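PDB 5O1L: rubber oxygenase from Streptomyces sp., which catalyses the endo-type oxidative cleavage of poly(cis-1,4-isoprene) rubber, adding dioxygen across its double bonds with the help of a b-type heme. Local coordinates for residues 227-239 against 276-290. Residues are numbered along the deposited sequence; the frame is centred on the assembly and turned at random.
Sequences IMVTWHSLATFVM and PATWDAANAQSKQVL. With HEM (protoporphyrin IX containing Fe), chain C.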
loop_
_atom_site.group_PDB
_atom_site.type_symbol
_atom_site.label_atom_id
_atom_site.label_comp_id
_atom_site.label_asym_id
_atom_site.label_seq_id
_atom_site.Cartn_x
_atom_site.Cartn_y
_atom_site.Cartn_z
ATOM N N ILE A 227 -4.313 6.479 -6.887
ATOM C CA ILE A 227 -3.262 5.490 -6.644
ATOM C C ILE A 227 -2.103 6.188 -5.913
ATOM O O ILE A 227 -1.547 5.640 -4.934
ATOM C CB ILE A 227 -2.820 4.753 -7.893
ATOM C CG1 ILE A 227 -3.999 3.990 -8.519
ATOM C CG2 ILE A 227 -1.618 3.835 -7.612
ATOM C CD1 ILE A 227 -3.658 3.405 -9.849
ATOM N N MET A 228 -1.735 7.371 -6.387
ATOM C CA MET A 228 -0.625 8.106 -5.750
ATOM C C MET A 228 -0.919 8.574 -4.331
ATOM O O MET A 228 -0.060 8.571 -3.487
ATOM C CB MET A 228 -0.121 9.224 -6.655
ATOM C CG MET A 228 0.653 8.685 -7.806
ATOM S SD MET A 228 2.044 7.578 -7.393
ATOM C CE MET A 228 2.901 8.552 -6.283
ATOM N N VAL A 229 -2.176 8.924 -4.055
ATOM C CA VAL A 229 -2.561 9.191 -2.677
ATOM C C VAL A 229 -2.267 8.024 -1.790
ATOM O O VAL A 229 -1.680 8.134 -0.690
ATOM C CB VAL A 229 -4.051 9.660 -2.611
ATOM C CG1 VAL A 229 -4.499 9.699 -1.165
ATOM C CG2 VAL A 229 -4.221 10.983 -3.281
ATOM N N THR A 230 -2.741 6.849 -2.174
ATOM C CA THR A 230 -2.525 5.613 -1.464
ATOM C C THR A 230 -0.990 5.336 -1.349
ATOM O O THR A 230 -0.460 4.929 -0.291
ATOM C CB THR A 230 -3.361 4.487 -2.063
ATOM O OG1 THR A 230 -4.719 4.815 -1.719
ATOM C CG2 THR A 230 -2.952 3.189 -1.450
ATOM N N TRP A 231 -0.262 5.572 -2.451
ATOM C CA TRP A 231 1.190 5.399 -2.404
ATOM C C TRP A 231 1.846 6.263 -1.281
ATOM O O TRP A 231 2.727 5.801 -0.556
ATOM C CB TRP A 231 1.739 5.806 -3.781
ATOM C CG TRP A 231 3.165 5.524 -4.058
ATOM C CD1 TRP A 231 3.669 4.453 -4.758
ATOM C CD2 TRP A 231 4.305 6.340 -3.803
ATOM N NE1 TRP A 231 5.031 4.553 -4.924
ATOM C CE2 TRP A 231 5.457 5.702 -4.313
ATOM C CE3 TRP A 231 4.508 7.540 -3.140
ATOM C CZ2 TRP A 231 6.709 6.282 -4.281
ATOM C CZ3 TRP A 231 5.764 8.096 -3.085
ATOM C CH2 TRP A 231 6.855 7.464 -3.601
ATOM N N HIS A 232 1.373 7.507 -1.122
ATOM C CA HIS A 232 1.898 8.381 -0.077
ATOM C C HIS A 232 1.561 7.879 1.315
ATOM O O HIS A 232 2.345 8.089 2.233
ATOM C CB HIS A 232 1.413 9.780 -0.287
ATOM C CG HIS A 232 2.168 10.459 -1.377
ATOM N ND1 HIS A 232 3.514 10.662 -1.377
ATOM C CD2 HIS A 232 1.722 10.962 -2.566
ATOM C CE1 HIS A 232 3.860 11.271 -2.504
ATOM N NE2 HIS A 232 2.783 11.485 -3.222
ATOM N N SER A 233 0.445 7.174 1.450
ATOM C CA SER A 233 0.034 6.563 2.743
ATOM C C SER A 233 0.895 5.368 3.086
ATOM O O SER A 233 0.888 4.982 4.255
ATOM C CB SER A 233 -1.427 6.179 2.727
ATOM O OG SER A 233 -1.673 4.955 2.104
ATOM N N LEU A 234 1.662 4.888 2.140
ATOM C CA LEU A 234 2.570 3.767 2.263
ATOM C C LEU A 234 3.976 4.247 2.274
ATOM O O LEU A 234 4.489 4.545 3.354
ATOM C CB LEU A 234 2.318 2.767 1.097
ATOM C CG LEU A 234 0.986 2.048 1.243
ATOM C CD1 LEU A 234 0.511 1.465 -0.089
ATOM C CD2 LEU A 234 1.130 0.935 2.268
ATOM N N ALA A 235 4.631 4.426 1.154
ATOM C CA ALA A 235 6.057 4.802 1.081
ATOM C C ALA A 235 6.421 6.055 1.892
ATOM O O ALA A 235 7.297 6.035 2.726
ATOM C CB ALA A 235 6.455 4.997 -0.339
ATOM N N THR A 236 5.746 7.158 1.575
ATOM C CA THR A 236 6.201 8.413 2.167
ATOM C C THR A 236 5.938 8.396 3.670
ATOM O O THR A 236 6.753 8.934 4.452
ATOM C CB THR A 236 5.403 9.582 1.535
ATOM O OG1 THR A 236 5.530 9.361 0.098
ATOM C CG2 THR A 236 6.025 10.866 1.822
ATOM N N PHE A 237 4.791 7.866 4.075
ATOM C CA PHE A 237 4.471 7.755 5.498
ATOM C C PHE A 237 5.440 6.876 6.250
ATOM O O PHE A 237 5.968 7.264 7.309
ATOM C CB PHE A 237 3.038 7.142 5.629
ATOM C CG PHE A 237 2.676 6.726 7.040
ATOM C CD1 PHE A 237 2.399 7.636 7.949
ATOM C CD2 PHE A 237 2.625 5.387 7.343
ATOM C CE1 PHE A 237 1.998 7.217 9.290
ATOM C CE2 PHE A 237 2.286 4.951 8.618
ATOM C CZ PHE A 237 1.968 5.887 9.551
ATOM N N VAL A 238 5.747 5.703 5.741
ATOM C CA VAL A 238 6.640 4.797 6.456
ATOM C C VAL A 238 7.981 5.390 6.612
ATOM O O VAL A 238 8.581 5.279 7.710
ATOM C CB VAL A 238 6.683 3.421 5.758
ATOM C CG1 VAL A 238 7.774 2.520 6.304
ATOM C CG2 VAL A 238 5.390 2.780 5.911
ATOM N N MET A 239 8.551 5.996 5.567
ATOM C CA MET A 239 9.887 6.622 5.698
ATOM C C MET A 239 9.836 7.713 6.732
ATOM O O MET A 239 10.788 7.826 7.560
ATOM C CB MET A 239 10.399 7.112 4.344
ATOM C CG MET A 239 11.772 7.695 4.410
ATOM S SD MET A 239 13.026 6.545 5.069
ATOM C CE MET A 239 13.008 5.242 3.828
ATOM N N PRO A 276 6.897 10.471 -8.081
ATOM C CA PRO A 276 7.925 11.431 -7.666
ATOM C C PRO A 276 9.304 10.938 -7.868
ATOM O O PRO A 276 9.596 9.779 -7.595
ATOM C CB PRO A 276 7.672 11.704 -6.169
ATOM C CG PRO A 276 6.618 10.753 -5.793
ATOM C CD PRO A 276 6.073 10.007 -6.974
ATOM N N ALA A 277 10.209 11.808 -8.341
ATOM C CA ALA A 277 11.582 11.386 -8.618
ATOM C C ALA A 277 12.517 11.334 -7.403
ATOM O O ALA A 277 13.486 10.588 -7.408
ATOM C CB ALA A 277 12.286 12.298 -9.666
ATOM N N THR A 278 12.149 12.082 -6.369
ATOM C CA THR A 278 12.950 12.275 -5.184
ATOM C C THR A 278 12.116 12.302 -3.930
ATOM O O THR A 278 10.916 12.521 -3.994
ATOM C CB THR A 278 13.699 13.653 -5.270
ATOM O OG1 THR A 278 12.736 14.717 -5.266
ATOM C CG2 THR A 278 14.594 13.718 -6.460
ATOM N N TRP A 279 12.778 12.055 -2.761
ATOM C CA TRP A 279 12.103 12.240 -1.518
ATOM C C TRP A 279 11.576 13.640 -1.284
ATOM O O TRP A 279 10.514 13.787 -0.766
ATOM C CB TRP A 279 12.927 11.846 -0.327
ATOM C CG TRP A 279 12.952 10.385 -0.075
ATOM C CD1 TRP A 279 14.031 9.561 -0.138
ATOM C CD2 TRP A 279 11.807 9.566 0.158
ATOM N NE1 TRP A 279 13.630 8.299 0.173
ATOM C CE2 TRP A 279 12.270 8.251 0.331
ATOM C CE3 TRP A 279 10.446 9.805 0.264
ATOM C CZ2 TRP A 279 11.398 7.192 0.539
ATOM C CZ3 TRP A 279 9.607 8.733 0.456
ATOM C CH2 TRP A 279 10.104 7.453 0.592
ATOM N N ASP A 280 12.352 14.632 -1.686
ATOM C CA ASP A 280 11.848 16.000 -1.539
ATOM C C ASP A 280 10.528 16.203 -2.267
ATOM O O ASP A 280 9.569 16.752 -1.687
ATOM C CB ASP A 280 12.884 17.011 -2.025
ATOM C CG ASP A 280 14.046 17.184 -1.074
ATOM O OD1 ASP A 280 13.929 16.820 0.098
ATOM O OD2 ASP A 280 15.083 17.759 -1.580
ATOM N N ALA A 281 10.420 15.705 -3.480
ATOM C CA ALA A 281 9.206 15.804 -4.225
ATOM C C ALA A 281 8.070 15.038 -3.563
ATOM O O ALA A 281 6.932 15.494 -3.457
ATOM C CB ALA A 281 9.397 15.406 -5.666
ATOM N N ALA A 282 8.391 13.806 -3.122
ATOM C CA ALA A 282 7.339 12.992 -2.526
ATOM C C ALA A 282 6.805 13.593 -1.226
ATOM O O ALA A 282 5.609 13.571 -1.001
ATOM C CB ALA A 282 7.878 11.616 -2.215
ATOM N N ASN A 283 7.718 14.124 -0.395
ATOM C CA ASN A 283 7.321 14.636 0.890
ATOM C C ASN A 283 6.435 15.891 0.716
ATOM O O ASN A 283 5.424 16.017 1.370
ATOM C CB ASN A 283 8.545 14.971 1.738
ATOM C CG ASN A 283 9.283 13.742 2.240
ATOM O OD1 ASN A 283 8.669 12.721 2.388
ATOM N ND2 ASN A 283 10.535 13.848 2.487
ATOM N N ALA A 284 6.825 16.698 -0.272
ATOM C CA ALA A 284 5.992 17.889 -0.514
ATOM C C ALA A 284 4.631 17.545 -1.085
ATOM O O ALA A 284 3.624 18.102 -0.671
ATOM C CB ALA A 284 6.741 18.799 -1.444
ATOM N N GLN A 285 4.591 16.566 -1.971
ATOM C CA GLN A 285 3.339 16.115 -2.547
ATOM C C GLN A 285 2.381 15.508 -1.523
ATOM O O GLN A 285 1.200 15.799 -1.528
ATOM C CB GLN A 285 3.553 15.220 -3.716
ATOM C CG GLN A 285 2.302 14.758 -4.413
ATOM C CD GLN A 285 2.613 14.017 -5.640
ATOM O OE1 GLN A 285 2.860 12.815 -5.649
ATOM N NE2 GLN A 285 2.776 14.755 -6.742
ATOM N N SER A 286 2.887 14.652 -0.644
ATOM C CA SER A 286 2.054 14.046 0.391
ATOM C C SER A 286 1.317 15.107 1.216
ATOM O O SER A 286 0.140 14.928 1.500
ATOM C CB SER A 286 2.942 13.190 1.233
ATOM O OG SER A 286 2.094 12.554 2.240
ATOM N N LYS A 287 2.017 16.199 1.534
ATOM C CA LYS A 287 1.376 17.249 2.332
ATOM C C LYS A 287 0.197 17.856 1.615
ATOM O O LYS A 287 -0.752 18.252 2.280
ATOM C CB LYS A 287 2.394 18.327 2.678
ATOM C CG LYS A 287 3.347 17.884 3.720
ATOM C CD LYS A 287 4.426 18.966 3.997
ATOM C CE LYS A 287 5.400 18.512 5.089
ATOM N NZ LYS A 287 6.370 17.444 4.650
ATOM N N GLN A 288 0.236 17.920 0.289
ATOM C CA GLN A 288 -0.816 18.535 -0.482
ATOM C C GLN A 288 -1.907 17.575 -0.888
ATOM O O GLN A 288 -3.061 17.954 -1.048
ATOM C CB GLN A 288 -0.243 19.122 -1.741
ATOM C CG GLN A 288 -1.004 20.317 -2.248
ATOM C CD GLN A 288 -0.273 20.875 -3.439
ATOM O OE1 GLN A 288 0.752 21.556 -3.329
ATOM N NE2 GLN A 288 -0.773 20.566 -4.559
ATOM N N VAL A 289 -1.572 16.313 -1.154
ATOM C CA VAL A 289 -2.545 15.388 -1.715
ATOM C C VAL A 289 -3.073 14.328 -0.792
ATOM O O VAL A 289 -4.119 13.783 -1.104
ATOM C CB VAL A 289 -2.065 14.709 -2.992
ATOM C CG1 VAL A 289 -1.545 15.723 -4.004
ATOM C CG2 VAL A 289 -1.028 13.662 -2.707
ATOM N N LEU A 290 -2.338 14.026 0.306
ATOM C CA LEU A 290 -2.845 13.067 1.237
ATOM C C LEU A 290 -3.434 13.783 2.453
ATOM O O LEU A 290 -4.593 13.552 2.796
ATOM C CB LEU A 290 -1.735 12.083 1.631
ATOM C CG LEU A 290 -2.037 11.101 2.733
ATOM C CD1 LEU A 290 -3.156 10.184 2.322
ATOM C CD2 LEU A 290 -0.828 10.343 3.167
HETATM C CHA HEM C . -7.407 -4.651 -5.167
HETATM C CHB HEM C . -3.051 -3.033 -4.188
HETATM C CHC HEM C . -4.584 1.461 -4.801
HETATM C CHD HEM C . -9.075 -0.159 -4.750
HETATM C C1A HEM C . -6.087 -4.539 -4.908
HETATM C C2A HEM C . -5.247 -5.704 -4.748
HETATM C C3A HEM C . -4.029 -5.246 -4.430
HETATM C C4A HEM C . -4.062 -3.856 -4.440
HETATM C CMA HEM C . -2.845 -6.134 -4.133
HETATM C CAA HEM C . -5.642 -7.195 -4.877
HETATM C CBA HEM C . -6.251 -7.689 -3.550
HETATM C CGA HEM C . -6.220 -9.173 -3.514
HETATM O O1A HEM C . -7.128 -9.695 -4.172
HETATM O O2A HEM C . -5.287 -9.783 -2.860
HETATM C C1B HEM C . -3.082 -1.647 -4.309
HETATM C C2B HEM C . -1.925 -0.840 -4.125
HETATM C C3B HEM C . -2.292 0.418 -4.310
HETATM C C4B HEM C . -3.722 0.418 -4.581
HETATM C CMB HEM C . -0.521 -1.308 -3.805
HETATM C CAB HEM C . -1.611 1.687 -4.355
HETATM C CBB HEM C . -0.211 1.919 -4.175
HETATM C C1C HEM C . -5.970 1.427 -4.847
HETATM C C2C HEM C . -6.779 2.630 -4.768
HETATM C C3C HEM C . -8.042 2.135 -4.780
HETATM C C4C HEM C . -7.943 0.686 -4.778
HETATM C CMC HEM C . -6.293 4.050 -4.808
HETATM C CAC HEM C . -9.298 2.897 -4.709
HETATM C CBC HEM C . -9.527 4.267 -4.805
HETATM C C1D HEM C . -8.997 -1.524 -4.848
HETATM C C2D HEM C . -10.176 -2.405 -4.975
HETATM C C3D HEM C . -9.735 -3.653 -5.089
HETATM C C4D HEM C . -8.274 -3.564 -5.079
HETATM C CMD HEM C . -11.564 -1.892 -4.882
HETATM C CAD HEM C . -10.587 -4.940 -5.207
HETATM C CBD HEM C . -10.924 -5.389 -3.791
HETATM C CGD HEM C . -11.834 -6.619 -3.875
HETATM O O1D HEM C . -11.393 -7.681 -3.380
HETATM O O2D HEM C . -12.976 -6.608 -4.408
HETATM N NA HEM C . -5.343 -3.414 -4.749
HETATM N NB HEM C . -4.116 -0.830 -4.548
HETATM N NC HEM C . -6.664 0.250 -4.822
HETATM N ND HEM C . -7.871 -2.264 -4.998
HETATM FE FE HEM C . -6.013 -1.561 -4.809
HETATM O O HOH W 1 2.765 10.462 3.804
HETATM O O HOH W 2 8.925 10.640 3.963
#
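His232 NE2 gives its proton to Gln285 OE1 over 2.8 Å in an almost straight bond (175°) that lies in the plane of the imidazole and meets a carbonyl lone pair. The ring and the Gln285 amide are turned 85° apart, and the amide's NE2 is tied to Thr35. The other ring nitrogen, ND1, shares a 2.8 Å hydrogen bond with Thr236 OG1, one turn along the same helix, which fixes the ring's rotation. Backbone N of Ser286 lies over one ring face and Trp231 CE3 over the opposite one, as His232 enters the hole formed by Ala282, Gln285, Ser286 and Val289. Replacing His232 by alanine removes the ring, which would probably leave Gln285 OE1 without its donor and Thr236 OG1 without its partner, and open a gap between Trp231 and the Ser286 backbone. Thr236 is the second knob; its CG2 comes within 3.3 Å of Asn283 OD1. Beyond it, Met239 lays CG over the six-membered ring of Trp279, a CH-pi contact of 4.2 Å to the centroid. At the other end, the Met228 methyl CE, which also lies over a face of the Trp231 ring, touches Pro276 CD at 3.6 Å. The helices cross at -121° in knobs-into-holes packing within the all-helical catalytic domain, where another side of helix 224-244 carries Ile227 and Thr230 of the heme pocket.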